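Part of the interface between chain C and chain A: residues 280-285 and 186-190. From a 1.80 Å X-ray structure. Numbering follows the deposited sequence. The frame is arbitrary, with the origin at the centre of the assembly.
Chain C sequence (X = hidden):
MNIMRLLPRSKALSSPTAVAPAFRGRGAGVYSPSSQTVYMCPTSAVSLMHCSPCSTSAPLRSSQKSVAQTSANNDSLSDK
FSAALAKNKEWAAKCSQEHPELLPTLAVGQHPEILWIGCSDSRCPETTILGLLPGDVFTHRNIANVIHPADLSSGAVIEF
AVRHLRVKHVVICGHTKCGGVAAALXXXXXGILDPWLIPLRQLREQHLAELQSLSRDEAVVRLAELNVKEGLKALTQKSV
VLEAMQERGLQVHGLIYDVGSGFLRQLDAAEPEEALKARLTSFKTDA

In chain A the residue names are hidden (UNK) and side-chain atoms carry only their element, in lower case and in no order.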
# COMPACT_ATOMS: atom_id res chain seq x y z
N LEU C 280 24.97 1.13 -1.21
CA LEU C 280 25.22 2.60 -1.25
C LEU C 280 25.09 3.11 -2.69
O LEU C 280 24.38 4.13 -2.93
CB LEU C 280 26.63 2.81 -0.68
CG LEU C 280 26.88 3.91 0.37
CD1 LEU C 280 25.64 4.49 1.05
CD2 LEU C 280 27.86 3.40 1.41
N THR C 281 25.79 2.46 -3.62
CA THR C 281 25.79 2.88 -5.05
C THR C 281 24.34 2.89 -5.58
O THR C 281 23.98 3.81 -6.31
CB THR C 281 26.62 1.91 -5.90
OG1 THR C 281 27.94 1.94 -5.36
CG2 THR C 281 26.60 2.26 -7.37
N SER C 282 23.58 1.85 -5.22
CA SER C 282 22.28 1.52 -5.84
C SER C 282 21.15 2.33 -5.20
O SER C 282 20.14 2.54 -5.91
CB SER C 282 21.97 0.06 -5.72
OG SER C 282 22.92 -0.72 -6.44
N PHE C 283 21.32 2.79 -3.95
CA PHE C 283 20.20 3.42 -3.20
C PHE C 283 20.47 4.85 -2.74
O PHE C 283 19.47 5.52 -2.50
CB PHE C 283 19.82 2.53 -2.01
CG PHE C 283 19.01 1.33 -2.42
CD1 PHE C 283 17.62 1.42 -2.56
CD2 PHE C 283 19.62 0.12 -2.67
CE1 PHE C 283 16.88 0.31 -2.92
CE2 PHE C 283 18.87 -1.00 -3.02
CZ PHE C 283 17.50 -0.90 -3.14
N LYS C 284 21.71 5.30 -2.56
CA LYS C 284 21.93 6.66 -2.00
C LYS C 284 21.52 7.71 -3.06
O LYS C 284 21.95 7.58 -4.18
CB LYS C 284 23.36 6.87 -1.49
CG LYS C 284 23.43 7.95 -0.41
CD LYS C 284 24.84 8.29 0.07
CE LYS C 284 25.63 9.11 -0.92
NZ LYS C 284 25.03 10.46 -1.12
N THR C 285 20.74 8.73 -2.69
CA THR C 285 20.20 9.83 -3.56
C THR C 285 21.25 10.92 -3.82
O THR C 285 22.03 11.04 -2.89
CB THR C 285 19.00 10.48 -2.87
OG1 THR C 285 17.95 9.55 -3.05
CG2 THR C 285 18.61 11.84 -3.41
N UNK A 186 19.63 5.73 -12.08
CA UNK A 186 20.09 7.07 -11.64
C UNK A 186 20.10 7.19 -10.12
O UNK A 186 19.72 6.24 -9.44
N UNK A 187 20.53 8.31 -9.58
CA UNK A 187 20.58 8.51 -8.11
C UNK A 187 20.02 9.89 -7.79
O UNK A 187 20.46 10.51 -6.82
n UNK A 187 22.76 6.33 -8.83
o UNK A 187 22.14 5.95 -6.70
c UNK A 187 21.96 8.20 -7.54
c UNK A 187 22.31 6.73 -7.65
N UNK A 188 19.01 10.29 -8.55
CA UNK A 188 18.18 11.48 -8.27
C UNK A 188 16.98 11.02 -7.44
O UNK A 188 16.38 9.97 -7.79
n UNK A 188 14.91 14.87 -12.00
c UNK A 188 17.07 13.47 -9.47
c UNK A 188 15.82 15.20 -10.87
c UNK A 188 17.77 12.12 -9.60
c UNK A 188 16.97 14.21 -10.80
N UNK A 189 16.65 11.77 -6.38
CA UNK A 189 15.41 11.58 -5.59
C UNK A 189 14.21 12.00 -6.40
O UNK A 189 14.29 13.07 -7.03
N UNK A 190 13.17 11.18 -6.48
CA UNK A 190 12.01 11.42 -7.36
C UNK A 190 10.72 11.36 -6.55
O UNK A 190 9.64 11.12 -7.14
c UNK A 190 13.13 11.79 -10.20
c UNK A 190 13.20 10.50 -9.45
c UNK A 190 13.24 9.33 -10.41
c UNK A 190 12.03 10.36 -8.48

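Position 186 of chain A has backbone atoms and nothing beyond CA, which makes it glycine. It makes no contact with the chain C stretch, and a CB built there would point away, with nothing of that stretch within 5.5 Å. The contact therefore does not require the absence of a side chain here; A:Gly186 serves as backbone leading into the next position.

Position 187 carries four side-chain atoms: two carbons in a row, the second bearing one oxygen and one nitrogen. That is a short carboxamide, too short for glutamine and, with its nitrogen, not an acid. Its CA-to-CB bond points sideways, yet the end of the side chain comes nearer and reaches the C-terminal end of the chain C helix and the loop that follows, where it lies beside the carbonyl oxygens of C:Thr281 and C:Lys284. The residue is asparagine. As modelled, OD1 of A:Asn187 lies 2.8 Å from O of C:Thr281 and 3.0 Å from O of C:Lys284. Two carbonyl oxygens so close to a third oxygen would be an unfavourable arrangement, and the amide is probably turned over in the model; which atom really faces the helix end is left open. The backbone of A:Asn187 takes part as well: its O sits 3.3 Å from CA of C:Thr285, a CA-H...O contact with an angle of 123° at the hydrogen.

At position 188 the side chain is a row of four carbons ending in a nitrogen, with no branch, so the residue is lysine. Its CA-to-CB bond points away from chain C, and its nearest side-chain atom, CB of A:Lys188, is 6.3 Å from CG2 of C:Thr285. What little A:Lys188 offers is backbone, its C lying 4.4 Å from CG2 of C:Thr285.

Position 189 again lacks any side-chain atom: glycine. Its N lies 3.6 Å from CG2 of C:Thr285, and here the bareness matters more, since an ideal CB would stand 3.3 Å from that same CG2 methyl, a tight fit. At A:Gly189 the loop backbone passes close to C:Thr285.

Position 190 shows four carbons, forked at the second, which identifies leucine. CG of A:Leu190 comes no nearer than 8.0 Å to OG1 of C:Thr285, and the side chain adds nothing to this contact.

The rule to read here is one polar side chain set against backbone carbonyls, with backbone and a methyl packed alongside. On chain C the helix runs through C:Phe283, and N of C:Lys284 still bonds back to O of C:Leu280 at 2.9 Å before C:Lys284 leaves helical geometry. The carbonyls of C:Thr281, in the last turn, and C:Lys284, just past it, both lie close to the end of one asparagine side chain, while C:Thr285 lies along the backbone of chain A. A:Asn187 and C:Thr285 give the largest shares of a modest 215 Å² of buried surface. One polar side chain meets the carbonyls at the helix end and just beyond it, and backbone atoms and a threonine methyl fill in beside it.

Chain A 186-190: GNKGL
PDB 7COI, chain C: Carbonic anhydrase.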